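Local coordinates for protein putative short-chain oxidoreductase (Thermus thermophilus, PDB 2YUT) that binds NADP in a Rossmann fold and probably works as an oxidoreductase of the short-chain dehydrogenase/reductase family, its substrate not being established, at residues G14-A19 with K191-L196; G33-L38 with A44-A49; A52-A57 with L105-F110; L70-G75 with L98-F103; G170-A173 with P178-G181. All coordinates share one frame; numbering follows the deposited sequence.

Interaction 1. Residues G14-A19 with K191-L196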
# COMPACT_ATOMS: atom_id res chain seq x y z
N GLY A 14 0.52 -14.97 19.89
CA GLY A 14 0.51 -15.81 21.08
C GLY A 14 0.58 -17.29 20.72
O GLY A 14 1.25 -18.06 21.41
N ALA A 15 -0.10 -17.68 19.65
CA ALA A 15 -0.09 -19.08 19.21
C ALA A 15 1.30 -19.46 18.74
O ALA A 15 1.79 -20.54 19.04
CB ALA A 15 -1.09 -19.28 18.08
N PHE A 16 1.95 -18.55 18.00
CA PHE A 16 3.30 -18.80 17.53
C PHE A 16 4.26 -18.89 18.71
O PHE A 16 5.15 -19.74 18.72
CB PHE A 16 3.76 -17.67 16.60
CG PHE A 16 3.33 -17.85 15.17
CD1 PHE A 16 3.92 -18.81 14.36
CD2 PHE A 16 2.31 -17.06 14.64
CE1 PHE A 16 3.52 -18.98 13.04
CE2 PHE A 16 1.90 -17.23 13.31
CZ PHE A 16 2.51 -18.19 12.51
N ALA A 17 4.07 -18.02 19.70
CA ALA A 17 4.94 -18.01 20.88
C ALA A 17 4.89 -19.34 21.64
O ALA A 17 5.93 -19.89 22.00
CB ALA A 17 4.56 -16.86 21.81
N ARG A 18 3.68 -19.85 21.87
CA ARG A 18 3.52 -21.11 22.58
C ARG A 18 4.01 -22.29 21.74
O ARG A 18 4.54 -23.25 22.29
CB ARG A 18 2.06 -21.32 22.98
CG ARG A 18 1.58 -20.29 24.00
CD ARG A 18 0.18 -20.56 24.49
NE ARG A 18 -0.16 -19.66 25.59
CZ ARG A 18 -0.73 -18.47 25.45
NH1 ARG A 18 -1.06 -18.02 24.24
NH2 ARG A 18 -0.96 -17.72 26.51
N ALA A 19 3.86 -22.19 20.43
CA ALA A 19 4.29 -23.26 19.53
C ALA A 19 5.81 -23.32 19.39
O ALA A 19 6.36 -24.36 19.02
CB ALA A 19 3.65 -23.09 18.15
N LYS A 191 -0.40 -24.57 10.80
CA LYS A 191 -0.33 -24.69 9.35
C LYS A 191 0.81 -23.85 8.78
O LYS A 191 1.50 -24.29 7.86
CB LYS A 191 -1.66 -24.28 8.71
CG LYS A 191 -2.77 -25.30 8.94
CD LYS A 191 -3.99 -25.00 8.09
CE LYS A 191 -5.02 -26.10 8.19
NZ LYS A 191 -6.20 -25.83 7.32
N VAL A 192 1.02 -22.65 9.32
CA VAL A 192 2.10 -21.82 8.82
C VAL A 192 3.43 -22.52 9.11
O VAL A 192 4.24 -22.72 8.20
CB VAL A 192 2.10 -20.42 9.48
CG1 VAL A 192 3.34 -19.65 9.07
CG2 VAL A 192 0.86 -19.66 9.06
N LEU A 193 3.63 -22.90 10.36
CA LEU A 193 4.86 -23.59 10.75
C LEU A 193 5.05 -24.85 9.91
O LEU A 193 6.18 -25.22 9.59
CB LEU A 193 4.82 -23.94 12.24
CG LEU A 193 4.92 -22.74 13.18
CD1 LEU A 193 4.83 -23.19 14.63
CD2 LEU A 193 6.23 -22.01 12.93
N GLU A 194 3.95 -25.50 9.55
CA GLU A 194 4.01 -26.71 8.73
C GLU A 194 4.42 -26.32 7.31
O GLU A 194 5.22 -27.00 6.68
CB GLU A 194 2.65 -27.41 8.73
CG GLU A 194 2.67 -28.84 8.21
CD GLU A 194 1.42 -29.61 8.58
OE1 GLU A 194 0.32 -29.21 8.15
OE2 GLU A 194 1.54 -30.61 9.32
N GLY A 195 3.87 -25.22 6.81
CA GLY A 195 4.24 -24.77 5.47
C GLY A 195 5.74 -24.51 5.39
O GLY A 195 6.35 -24.67 4.34
N LEU A 196 6.33 -24.11 6.52
CA LEU A 196 7.77 -23.83 6.60
C LEU A 196 8.63 -25.08 6.71
O LEU A 196 9.64 -25.21 6.02
CB LEU A 196 8.08 -22.93 7.79
CG LEU A 196 7.57 -21.49 7.70
CD1 LEU A 196 8.03 -20.73 8.93
CD2 LEU A 196 8.10 -20.83 6.44

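Interaction 2. Residues G33-L38 with A44-A49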
# COMPACT_ATOMS: atom_id res chain seq x y z
N GLY A 33 2.22 -5.29 29.90
CA GLY A 33 1.77 -6.24 30.90
C GLY A 33 1.50 -7.60 30.30
O GLY A 33 2.07 -8.61 30.74
N ALA A 34 0.64 -7.65 29.28
CA ALA A 34 0.31 -8.91 28.64
C ALA A 34 1.57 -9.56 28.08
O ALA A 34 1.74 -10.78 28.16
CB ALA A 34 -0.71 -8.68 27.53
N LEU A 35 2.45 -8.74 27.51
CA LEU A 35 3.69 -9.24 26.92
C LEU A 35 4.59 -9.93 27.95
O LEU A 35 5.08 -11.03 27.71
CB LEU A 35 4.47 -8.09 26.28
CG LEU A 35 5.79 -8.49 25.61
CD1 LEU A 35 5.51 -9.32 24.37
CD2 LEU A 35 6.59 -7.25 25.24
N ALA A 36 4.81 -9.27 29.08
CA ALA A 36 5.67 -9.81 30.13
C ALA A 36 5.19 -11.15 30.68
O ALA A 36 6.00 -12.03 30.97
CB ALA A 36 5.82 -8.81 31.27
N GLU A 37 3.88 -11.31 30.83
CA GLU A 37 3.33 -12.55 31.36
C GLU A 37 3.46 -13.71 30.38
O GLU A 37 3.76 -14.84 30.78
CB GLU A 37 1.85 -12.37 31.76
CG GLU A 37 1.19 -13.64 32.34
CD GLU A 37 2.02 -14.31 33.45
OE1 GLU A 37 2.33 -13.64 34.46
OE2 GLU A 37 2.36 -15.51 33.31
N LEU A 38 3.22 -13.44 29.09
CA LEU A 38 3.35 -14.47 28.07
C LEU A 38 4.81 -14.89 27.98
O LEU A 38 5.14 -16.08 27.96
CB LEU A 38 2.88 -13.96 26.70
CG LEU A 38 3.10 -14.91 25.51
CD1 LEU A 38 2.32 -16.20 25.74
CD2 LEU A 38 2.65 -14.24 24.22
N ALA A 44 10.48 -16.77 27.46
CA ALA A 44 11.05 -15.89 26.45
C ALA A 44 11.46 -14.54 27.03
O ALA A 44 11.25 -14.25 28.21
CB ALA A 44 10.06 -15.68 25.32
N ARG A 45 12.06 -13.71 26.19
CA ARG A 45 12.46 -12.37 26.60
C ARG A 45 11.39 -11.39 26.11
O ARG A 45 10.96 -11.48 24.96
CB ARG A 45 13.82 -12.02 26.00
CG ARG A 45 14.98 -12.57 26.80
CD ARG A 45 16.28 -12.20 26.15
NE ARG A 45 16.56 -13.05 25.00
CZ ARG A 45 17.45 -12.75 24.06
NH1 ARG A 45 18.12 -11.60 24.14
NH2 ARG A 45 17.68 -13.59 23.06
N ALA A 46 10.96 -10.49 26.98
CA ALA A 46 9.94 -9.50 26.64
C ALA A 46 10.57 -8.15 26.32
O ALA A 46 11.25 -7.56 27.17
CB ALA A 46 8.94 -9.34 27.79
N LEU A 47 10.34 -7.66 25.11
CA LEU A 47 10.87 -6.38 24.66
C LEU A 47 9.75 -5.59 24.01
O LEU A 47 9.58 -5.61 22.79
CB LEU A 47 12.01 -6.61 23.66
CG LEU A 47 13.31 -7.23 24.18
CD1 LEU A 47 14.24 -7.57 23.01
CD2 LEU A 47 13.99 -6.26 25.14
N PRO A 48 8.95 -4.87 24.82
CA PRO A 48 7.83 -4.07 24.32
C PRO A 48 8.26 -2.90 23.43
O PRO A 48 9.34 -2.34 23.63
CB PRO A 48 7.14 -3.60 25.59
CG PRO A 48 8.28 -3.46 26.56
CD PRO A 48 9.08 -4.72 26.28
N ALA A 49 7.42 -2.55 22.46
CA ALA A 49 7.73 -1.44 21.57
C ALA A 49 6.60 -1.08 20.61
O ALA A 49 5.69 -1.88 20.38
CB ALA A 49 8.98 -1.77 20.76

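Interaction 3. Residues A52-A57 with L105-F110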
# COMPACT_ATOMS: atom_id res chain seq x y z
N ALA A 52 5.81 1.24 14.88
CA ALA A 52 5.49 2.26 13.90
C ALA A 52 6.47 3.41 14.13
O ALA A 52 6.57 4.33 13.33
CB ALA A 52 4.05 2.75 14.06
N ASP A 53 7.19 3.33 15.25
CA ASP A 53 8.21 4.32 15.59
C ASP A 53 9.53 3.66 15.21
O ASP A 53 10.01 2.76 15.90
CB ASP A 53 8.19 4.61 17.10
CG ASP A 53 9.19 5.68 17.50
OD1 ASP A 53 10.40 5.53 17.22
OD2 ASP A 53 8.77 6.69 18.12
N GLU A 54 10.11 4.11 14.10
CA GLU A 54 11.35 3.51 13.62
C GLU A 54 12.49 3.40 14.64
O GLU A 54 13.23 2.42 14.62
CB GLU A 54 11.86 4.24 12.38
CG GLU A 54 13.16 3.65 11.86
CD GLU A 54 13.63 4.29 10.58
OE1 GLU A 54 13.17 5.41 10.27
OE2 GLU A 54 14.46 3.67 9.88
N LEU A 55 12.64 4.39 15.51
CA LEU A 55 13.71 4.33 16.50
C LEU A 55 13.48 3.18 17.48
O LEU A 55 14.43 2.55 17.94
CB LEU A 55 13.82 5.66 17.27
CG LEU A 55 14.19 6.90 16.45
CD1 LEU A 55 14.23 8.12 17.36
CD2 LEU A 55 15.54 6.70 15.77
N GLU A 56 12.22 2.91 17.80
CA GLU A 56 11.92 1.82 18.71
C GLU A 56 12.13 0.49 18.00
O GLU A 56 12.63 -0.47 18.58
CB GLU A 56 10.48 1.92 19.22
CG GLU A 56 10.27 3.05 20.21
CD GLU A 56 8.93 2.97 20.90
OE1 GLU A 56 8.66 1.93 21.53
OE2 GLU A 56 8.14 3.93 20.81
N ALA A 57 11.77 0.44 16.72
CA ALA A 57 11.95 -0.78 15.94
C ALA A 57 13.45 -1.08 15.85
O ALA A 57 13.88 -2.21 16.06
CB ALA A 57 11.36 -0.62 14.54
N LEU A 105 12.06 -4.91 9.05
CA LEU A 105 12.86 -5.53 8.00
C LEU A 105 14.15 -4.77 7.70
O LEU A 105 15.16 -5.37 7.34
CB LEU A 105 12.02 -5.66 6.72
CG LEU A 105 12.67 -6.42 5.56
CD1 LEU A 105 13.08 -7.82 6.02
CD2 LEU A 105 11.70 -6.50 4.39
N LYS A 106 14.12 -3.46 7.85
CA LYS A 106 15.29 -2.65 7.58
C LYS A 106 16.39 -2.81 8.63
O LYS A 106 17.57 -2.87 8.28
CB LYS A 106 14.91 -1.17 7.50
CG LYS A 106 16.11 -0.23 7.36
CD LYS A 106 15.68 1.24 7.33
CE LYS A 106 16.88 2.17 7.17
NZ LYS A 106 16.49 3.60 7.27
N HIS A 107 16.01 -2.87 9.90
CA HIS A 107 16.98 -2.97 10.98
C HIS A 107 17.26 -4.37 11.53
O HIS A 107 18.15 -4.55 12.36
CB HIS A 107 16.53 -2.06 12.12
CG HIS A 107 16.40 -0.63 11.72
ND1 HIS A 107 17.49 0.19 11.53
CD2 HIS A 107 15.31 0.12 11.42
CE1 HIS A 107 17.08 1.38 11.13
NE2 HIS A 107 15.77 1.36 11.06
N ALA A 108 16.53 -5.37 11.06
CA ALA A 108 16.73 -6.73 11.55
C ALA A 108 18.10 -7.32 11.22
O ALA A 108 18.66 -7.10 10.14
CB ALA A 108 15.64 -7.64 11.01
N ARG A 109 18.65 -8.07 12.16
CA ARG A 109 19.92 -8.76 11.95
C ARG A 109 19.50 -10.19 11.65
O ARG A 109 18.71 -10.77 12.39
CB ARG A 109 20.77 -8.74 13.22
CG ARG A 109 21.64 -7.51 13.40
CD ARG A 109 20.84 -6.24 13.52
NE ARG A 109 21.67 -5.15 14.03
CZ ARG A 109 21.36 -3.86 13.94
NH1 ARG A 109 20.24 -3.49 13.34
NH2 ARG A 109 22.18 -2.95 14.44
N PHE A 110 20.02 -10.76 10.56
CA PHE A 110 19.67 -12.12 10.18
C PHE A 110 20.86 -13.06 10.03
O PHE A 110 21.93 -12.64 9.62
CB PHE A 110 18.93 -12.13 8.83
CG PHE A 110 17.54 -11.55 8.88
CD1 PHE A 110 16.53 -12.20 9.58
CD2 PHE A 110 17.24 -10.38 8.19
CE1 PHE A 110 15.23 -11.69 9.59
CE2 PHE A 110 15.94 -9.86 8.19
CZ PHE A 110 14.94 -10.52 8.89

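Interaction 4. Residues L70-G75 with L98-F103. With NAP (NADP nicotinamide-adenine-dinucleotide phosphate), chain B.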
# COMPACT_ATOMS: atom_id res chain seq x y z
N LEU A 70 11.80 -14.76 11.99
CA LEU A 70 11.04 -13.58 12.37
C LEU A 70 9.60 -13.80 11.94
O LEU A 70 9.33 -14.18 10.80
CB LEU A 70 11.60 -12.33 11.67
CG LEU A 70 10.71 -11.08 11.67
CD1 LEU A 70 10.63 -10.49 13.08
CD2 LEU A 70 11.29 -10.05 10.70
N VAL A 71 8.67 -13.58 12.87
CA VAL A 71 7.25 -13.72 12.56
C VAL A 71 6.62 -12.38 12.96
O VAL A 71 6.48 -12.08 14.15
CB VAL A 71 6.59 -14.86 13.36
CG1 VAL A 71 5.13 -14.99 12.95
CG2 VAL A 71 7.32 -16.18 13.10
N HIS A 72 6.26 -11.59 11.96
CA HIS A 72 5.67 -10.27 12.17
C HIS A 72 4.14 -10.37 12.18
O HIS A 72 3.47 -10.06 11.18
CB HIS A 72 6.15 -9.33 11.05
CG HIS A 72 5.92 -7.88 11.31
ND1 HIS A 72 6.60 -7.18 12.29
CD2 HIS A 72 5.11 -6.97 10.70
CE1 HIS A 72 6.23 -5.91 12.27
NE2 HIS A 72 5.33 -5.76 11.31
N ALA A 73 3.59 -10.82 13.30
CA ALA A 73 2.14 -10.98 13.45
C ALA A 73 1.54 -9.66 13.92
O ALA A 73 0.80 -9.62 14.91
CB ALA A 73 1.84 -12.10 14.45
N VAL A 74 1.87 -8.60 13.20
CA VAL A 74 1.42 -7.26 13.54
C VAL A 74 0.35 -6.72 12.59
O VAL A 74 0.41 -6.92 11.38
CB VAL A 74 2.62 -6.29 13.54
CG1 VAL A 74 2.17 -4.87 13.78
CG2 VAL A 74 3.62 -6.72 14.60
N GLY A 75 -0.63 -6.04 13.17
CA GLY A 75 -1.70 -5.48 12.36
C GLY A 75 -2.82 -4.91 13.20
O GLY A 75 -2.79 -4.97 14.43
N LEU A 98 2.23 -1.80 7.21
CA LEU A 98 3.41 -1.58 6.38
C LEU A 98 4.64 -0.97 7.05
O LEU A 98 5.74 -1.49 6.91
CB LEU A 98 3.03 -0.73 5.16
CG LEU A 98 4.15 -0.37 4.18
CD1 LEU A 98 4.67 -1.64 3.51
CD2 LEU A 98 3.63 0.61 3.12
N LEU A 99 4.45 0.14 7.75
CA LEU A 99 5.58 0.79 8.40
C LEU A 99 6.23 -0.11 9.45
O LEU A 99 7.46 -0.15 9.55
CB LEU A 99 5.16 2.13 9.01
CG LEU A 99 4.64 3.18 8.01
CD1 LEU A 99 4.48 4.51 8.73
CD2 LEU A 99 5.60 3.34 6.84
N THR A 100 5.42 -0.82 10.22
CA THR A 100 5.99 -1.71 11.24
C THR A 100 6.89 -2.74 10.56
O THR A 100 8.01 -2.98 11.00
CB THR A 100 4.89 -2.47 12.02
OG1 THR A 100 4.12 -3.28 11.12
CG2 THR A 100 3.98 -1.49 12.75
N ALA A 101 6.39 -3.32 9.47
CA ALA A 101 7.12 -4.33 8.70
C ALA A 101 8.37 -3.76 8.04
O ALA A 101 9.43 -4.38 8.07
CB ALA A 101 6.20 -4.93 7.63
N ALA A 102 8.24 -2.57 7.45
CA ALA A 102 9.36 -1.92 6.78
C ALA A 102 10.46 -1.56 7.78
O ALA A 102 11.64 -1.80 7.52
CB ALA A 102 8.87 -0.67 6.04
N PHE A 103 10.10 -0.98 8.92
CA PHE A 103 11.11 -0.62 9.91
C PHE A 103 11.78 -1.88 10.49
O PHE A 103 13.00 -1.91 10.66
CB PHE A 103 10.50 0.22 11.04
CG PHE A 103 9.98 1.56 10.59
CD1 PHE A 103 10.48 2.18 9.45
CD2 PHE A 103 9.00 2.22 11.33
CE1 PHE A 103 10.01 3.43 9.05
CE2 PHE A 103 8.52 3.47 10.93
CZ PHE A 103 9.03 4.07 9.79
PA NAP B . -4.45 -9.16 16.75
O1A NAP B . -5.31 -7.80 16.88
O2A NAP B . -4.95 -10.24 17.63
O5B NAP B . -2.93 -8.75 17.10
C5B NAP B . -2.33 -7.62 16.47
C4B NAP B . -0.90 -7.43 16.98
O4B NAP B . -0.33 -6.30 16.30
C3B NAP B . -0.92 -7.10 18.48
O3B NAP B . 0.16 -7.78 19.13
C2B NAP B . -0.66 -5.60 18.48
O2B NAP B . 0.04 -5.24 19.68
C1B NAP B . 0.33 -5.54 17.32
N9A NAP B . 0.53 -4.14 16.89
C8A NAP B . -0.39 -3.35 16.35
N7A NAP B . 0.12 -2.15 16.11
C5A NAP B . 1.39 -2.17 16.51
C6A NAP B . 2.41 -1.22 16.53
N6A NAP B . 2.20 0.01 16.08
N1A NAP B . 3.61 -1.58 17.03
C2A NAP B . 3.82 -2.80 17.48
N3A NAP B . 2.88 -3.72 17.48
C4A NAP B . 1.66 -3.44 17.00
O3 NAP B . -4.48 -9.53 15.18
PN NAP B . -4.13 -11.00 14.62
O1N NAP B . -5.38 -11.68 14.24
O2N NAP B . -3.20 -11.68 15.54
O5D NAP B . -3.35 -10.67 13.25
C5D NAP B . -1.94 -10.88 13.14
C4D NAP B . -1.45 -10.65 11.71
O4D NAP B . -2.19 -11.56 10.86
C3D NAP B . -1.81 -9.24 11.23
O3D NAP B . -0.93 -8.81 10.19
C2D NAP B . -3.21 -9.47 10.67
O2D NAP B . -3.57 -8.46 9.72
C1D NAP B . -2.95 -10.78 9.93
N1N NAP B . -4.18 -11.46 9.49
C2N NAP B . -5.19 -11.75 10.41
C3N NAP B . -6.35 -12.39 10.00
C7N NAP B . -7.46 -12.71 11.01
O7N NAP B . -8.56 -13.10 10.64
N7N NAP B . -7.12 -12.51 12.28
C4N NAP B . -6.51 -12.74 8.66
C5N NAP B . -5.51 -12.46 7.74
C6N NAP B . -4.35 -11.82 8.14
P2B NAP B . -0.74 -4.78 21.01
O1X NAP B . -2.06 -5.70 21.15
O2X NAP B . 0.23 -5.19 22.22
O3X NAP B . -1.06 -3.33 21.01

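Interaction 5. Residues G170-A173 with P178-G181. With NAP (NADP nicotinamide-adenine-dinucleotide phosphate), chain B.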
# COMPACT_ATOMS: atom_id res chain seq x y z
N GLY A 170 -8.69 -11.13 18.45
CA GLY A 170 -9.21 -9.83 18.81
C GLY A 170 -9.17 -8.83 17.66
O GLY A 170 -9.73 -7.74 17.78
N LEU A 171 -8.53 -9.19 16.56
CA LEU A 171 -8.44 -8.30 15.41
C LEU A 171 -9.84 -7.88 14.95
O LEU A 171 -10.06 -6.74 14.55
CB LEU A 171 -7.73 -8.98 14.23
CG LEU A 171 -7.59 -8.16 12.94
CD1 LEU A 171 -6.57 -7.05 13.15
CD2 LEU A 171 -7.16 -9.06 11.79
N TRP A 172 -10.77 -8.82 15.03
CA TRP A 172 -12.15 -8.58 14.62
C TRP A 172 -13.01 -7.82 15.63
O TRP A 172 -14.20 -7.58 15.37
CB TRP A 172 -12.83 -9.91 14.29
CG TRP A 172 -12.19 -10.64 13.14
CD1 TRP A 172 -11.07 -11.41 13.17
CD2 TRP A 172 -12.64 -10.63 11.78
NE1 TRP A 172 -10.79 -11.89 11.92
CE2 TRP A 172 -11.74 -11.42 11.04
CE3 TRP A 172 -13.72 -10.03 11.12
CZ2 TRP A 172 -11.87 -11.63 9.67
CZ3 TRP A 172 -13.86 -10.24 9.75
CH2 TRP A 172 -12.94 -11.03 9.04
N ALA A 173 -12.43 -7.43 16.76
CA ALA A 173 -13.18 -6.71 17.79
C ALA A 173 -13.97 -5.52 17.24
O ALA A 173 -15.19 -5.45 17.42
CB ALA A 173 -12.24 -6.24 18.89
N PRO A 178 -15.13 -12.32 14.93
CA PRO A 178 -14.71 -13.14 13.78
C PRO A 178 -15.89 -13.73 13.02
O PRO A 178 -16.94 -14.01 13.59
CB PRO A 178 -13.86 -14.23 14.43
CG PRO A 178 -13.35 -13.59 15.68
CD PRO A 178 -14.57 -12.86 16.18
N PRO A 179 -15.73 -13.92 11.70
CA PRO A 179 -16.82 -14.48 10.90
C PRO A 179 -16.97 -15.97 11.19
O PRO A 179 -16.14 -16.57 11.88
CB PRO A 179 -16.37 -14.22 9.47
CG PRO A 179 -14.88 -14.33 9.58
CD PRO A 179 -14.59 -13.55 10.85
N LYS A 180 -18.02 -16.56 10.65
CA LYS A 180 -18.30 -17.98 10.85
C LYS A 180 -17.19 -18.82 10.22
O LYS A 180 -16.69 -18.49 9.15
CB LYS A 180 -19.65 -18.33 10.23
CG LYS A 180 -20.27 -19.61 10.76
CD LYS A 180 -21.70 -19.78 10.24
CE LYS A 180 -22.38 -20.97 10.90
NZ LYS A 180 -23.79 -21.13 10.44
N GLY A 181 -16.79 -19.89 10.90
CA GLY A 181 -15.75 -20.75 10.38
C GLY A 181 -14.32 -20.25 10.51
O GLY A 181 -13.40 -20.85 9.94
PA NAP B . -4.45 -9.16 16.75
O1A NAP B . -5.31 -7.80 16.88
O2A NAP B . -4.95 -10.24 17.63
O5B NAP B . -2.93 -8.75 17.10
C5B NAP B . -2.33 -7.62 16.47
C4B NAP B . -0.90 -7.43 16.98
O4B NAP B . -0.33 -6.30 16.30
C3B NAP B . -0.92 -7.10 18.48
O3B NAP B . 0.16 -7.78 19.13
C2B NAP B . -0.66 -5.60 18.48
O2B NAP B . 0.04 -5.24 19.68
C1B NAP B . 0.33 -5.54 17.32
N9A NAP B . 0.53 -4.14 16.89
C8A NAP B . -0.39 -3.35 16.35
N7A NAP B . 0.12 -2.15 16.11
C5A NAP B . 1.39 -2.17 16.51
C6A NAP B . 2.41 -1.22 16.53
N6A NAP B . 2.20 0.01 16.08
N1A NAP B . 3.61 -1.58 17.03
C2A NAP B . 3.82 -2.80 17.48
N3A NAP B . 2.88 -3.72 17.48
C4A NAP B . 1.66 -3.44 17.00
O3 NAP B . -4.48 -9.53 15.18
PN NAP B . -4.13 -11.00 14.62
O1N NAP B . -5.38 -11.68 14.24
O2N NAP B . -3.20 -11.68 15.54
O5D NAP B . -3.35 -10.67 13.25
C5D NAP B . -1.94 -10.88 13.14
C4D NAP B . -1.45 -10.65 11.71
O4D NAP B . -2.19 -11.56 10.86
C3D NAP B . -1.81 -9.24 11.23
O3D NAP B . -0.93 -8.81 10.19
C2D NAP B . -3.21 -9.47 10.67
O2D NAP B . -3.57 -8.46 9.72
C1D NAP B . -2.95 -10.78 9.93
N1N NAP B . -4.18 -11.46 9.49
C2N NAP B . -5.19 -11.75 10.41
C3N NAP B . -6.35 -12.39 10.00
C7N NAP B . -7.46 -12.71 11.01
O7N NAP B . -8.56 -13.10 10.64
N7N NAP B . -7.12 -12.51 12.28
C4N NAP B . -6.51 -12.74 8.66
C5N NAP B . -5.51 -12.46 7.74
C6N NAP B . -4.35 -11.82 8.14
P2B NAP B . -0.74 -4.78 21.01
O1X NAP B . -2.06 -5.70 21.15
O2X NAP B . 0.23 -5.19 22.22
O3X NAP B . -1.06 -3.33 21.01

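Interaction 1. Residues G14-A19 with K191-L196
The shortest polar bond here, 2.8 Å from Gly195 N to Lys191 O, lies within the helix that carries Val192 and Leu193 against Phe16 and Ala19. With the backbone of each helix bonded along its own axis, apolar side chains alone make the contact. The helix axes stay 11.5 Å apart at a signed crossing angle of -57°, a separation that a large residue such as Phe16 can bridge. In Phe16 CG lies anti to the carbonyl carbon (chi1 -84°), and its ring, though CB does not aim at the partner, swings its far edge across the gap. Phe16 CZ meets Val192 CB at 3.8 Å, and Val192 CG1 lies in the ring plane, so the valine butts against the rim rather than stacking. Leu193 runs past Phe16 in the reverse direction, its CG 4.0 Å from Phe16 CE1 in an oblique approach. Its CD1 methyl reaches a smaller neighbour, Leu193 CD1 lying 3.7 Å from Ala19 CB, while CD2 stays beside the ring. The contact ends at the exposed Ala19. Helix 11-19 follows the glycine-rich nucleotide loop of the fold. Phe16 also touches Ala189 of helix 185-196 and Val71 of the sheet, Val192 packs on Val162 of strand 158-162, and on the flank Ala17 meets Leu38 of helix 32-42.

Interaction 2. Residues G33-L38 with A44-A49
Leu35 lies over Ala46 and Pro48 within a beta-alpha-beta unit of the Rossmann fold, in which helix 32-42 links strand 24-28 to the edge strand 45-46. Its side chain leaves the helix toward the strand with CG anti to the backbone N (chi1 -179°), which carries CG to the strand; chi2 (69°) then sends CD2 on to the proline. The branch point faces the edge strand, Leu35 CG being 3.9 Å from Ala46 CB. Ala46 points its one methyl back at the helix, between Leu35 CG and Ala36 CA; being small, it permits the two backbones to come within 5.5 Å, measured from Ala36 CA to Ala46 CA. Leu47 turns the opposite way, toward Leu60 of helix 54-64. Leu35 also packs on Leu27 and on Thr9, which binds NADP, and so joins the edge of the sheet to the nucleotide loop. Proline suits the loop just after the strand because its nitrogen carries no hydrogen and can lie against a methyl: Leu35 CD2 sits 3.4 Å from Pro48 N and 3.7 Å from Pro48 CD.

Interaction 3. Residues A52-A57 with L105-F110
Glu54 OE2 receives both His107 and Lys106, and this one oxygen carries the polar part of the contact. The hydrogen bond from His107 NE2 to Glu54 OE2 is 2.9 Å long and nearly straight at 164°; it lies in the imidazole plane and uses the anti lone pair of the carboxylate, whose plane is turned 56° from the ring. The salt bridge from Lys106 NZ to Glu54 OE2, at 3.3 Å, is weak as a hydrogen bond. Glutamate reaches this far because its chain is fully extended, CG lying anti to the backbone N (chi1 180°). Among apolar contacts, Lys106 CG lies 4.0 Å above the centre of the His107 ring and helps fix its plane, while Glu54 and Ala57 pack on Phe103. Capping bonds start the first helix: Asp53 OD1 accepts from Glu56 N at 3.2 Å, from above the carboxylate plane, and more weakly from Leu55 N. Beyond, Arg83 of the second subunit bonds to Leu105 O and Ala108 O. The acid at one helix's N-terminus and the bases near another's C-terminus probably suit both helix dipoles. The whole is a His-carboxylate hydrogen bond, with a weak salt bridge beside it, that links helices 54-64 and 89-107 of the Rossmann fold.

Interaction 4. Residues L70-G75 with L98-F103
His72 and Thr100 make the tight part of this contact: the bond from His72 NE2 to Thr100 OG1 is 2.8 Å long, close to straight at 164°, and lies in the ring plane. In Thr100, chi1 of 60°, between the backbone N and carbonyl carbon, lets the hydroxyl accept from His72 while it also bonds to the carbonyl of Ala96 in its own helix. The imidazole is further hemmed in by Ala101 CB, 3.8 Å from His72 CD2, and by Val74 CG2, 3.6 Å above one ring face, while His72 ND1 makes a weak bond to Thr6. Replacing His72 by an alanine is likely to leave Thr100 OG1 without its partner from the strand and to open a gap beside Val74 CG2. Toward the cofactor the fit between segments is looser: Val74 CG1 stays 3.7 Å from Thr100 OG1 and lies as close to the adenine, 3.6 Å from C4A of NADP. Here the backbone takes over, Val74 O accepting from O3D of the nicotinamide ribose at 2.6 Å and Gly75 N donating to O4B of the adenine ribose; a side chain on Gly75 would strike the nicotinamide ribose. Strand 67-72 runs between strands 2-6 and 114-119, packed against helix 89-107, which lies beside helix 132-153 and touches the second subunit.

Interaction 5. Residues G170-A173 with P178-G181
A 3-10 turn, closed by Ala173 N to Gly170 O at 2.9 Å, brings Trp172 CA within 5.3 Å of Pro178 CA, where the chain returns extended. The two prolines then lie over the same face of the indole. Pro179 CD stands 3.3 Å from the centroid of the six-membered ring, only 3° off its normal, a CH-pi contact; Pro178 CA makes a second, 3.9 Å from the centroid of the five-membered ring. Prolines suit this place, being rigid and presenting C-H groups polarised by the adjoining nitrogen or carbonyl. With one face so occupied, the indole turns its edge to NADP: Trp172 NE1 donates in the ring plane to the nicotinamide amide O7N at 2.8 Å. Leu171 CD2 lies 3.5 Å from N7N of the same amide. A leucine in place of Trp172 would probably leave O7N without this donor and the prolines without a flat surface to rest on. A loop after strand 158-162 that borders the nicotinamide is consistent with the cofactor and substrate side of the short-chain dehydrogenase/reductase fold.

Overall arrangement
Only interaction 4 is wholly buried, near the centre of the chain; interaction 1 is partly buried, and interactions 2, 3 and 5 lie at the surface. Chemistry follows place only loosely: interactions 1 and 2 are apolar and lie on adjoining helices, touching through Leu38, whereas interaction 3 is polar, built on a carboxylate, and the buried interaction 4 holds a single strong polar bond. Interactions 3 and 4 share helix 89-107, meet at Phe103 and both touch the second subunit. Interactions 4 and 5 grip NADP at separate points, adenine and both riboses in one, diphosphate and nicotinamide in the other. Along the chain, interaction 1 encloses all the others.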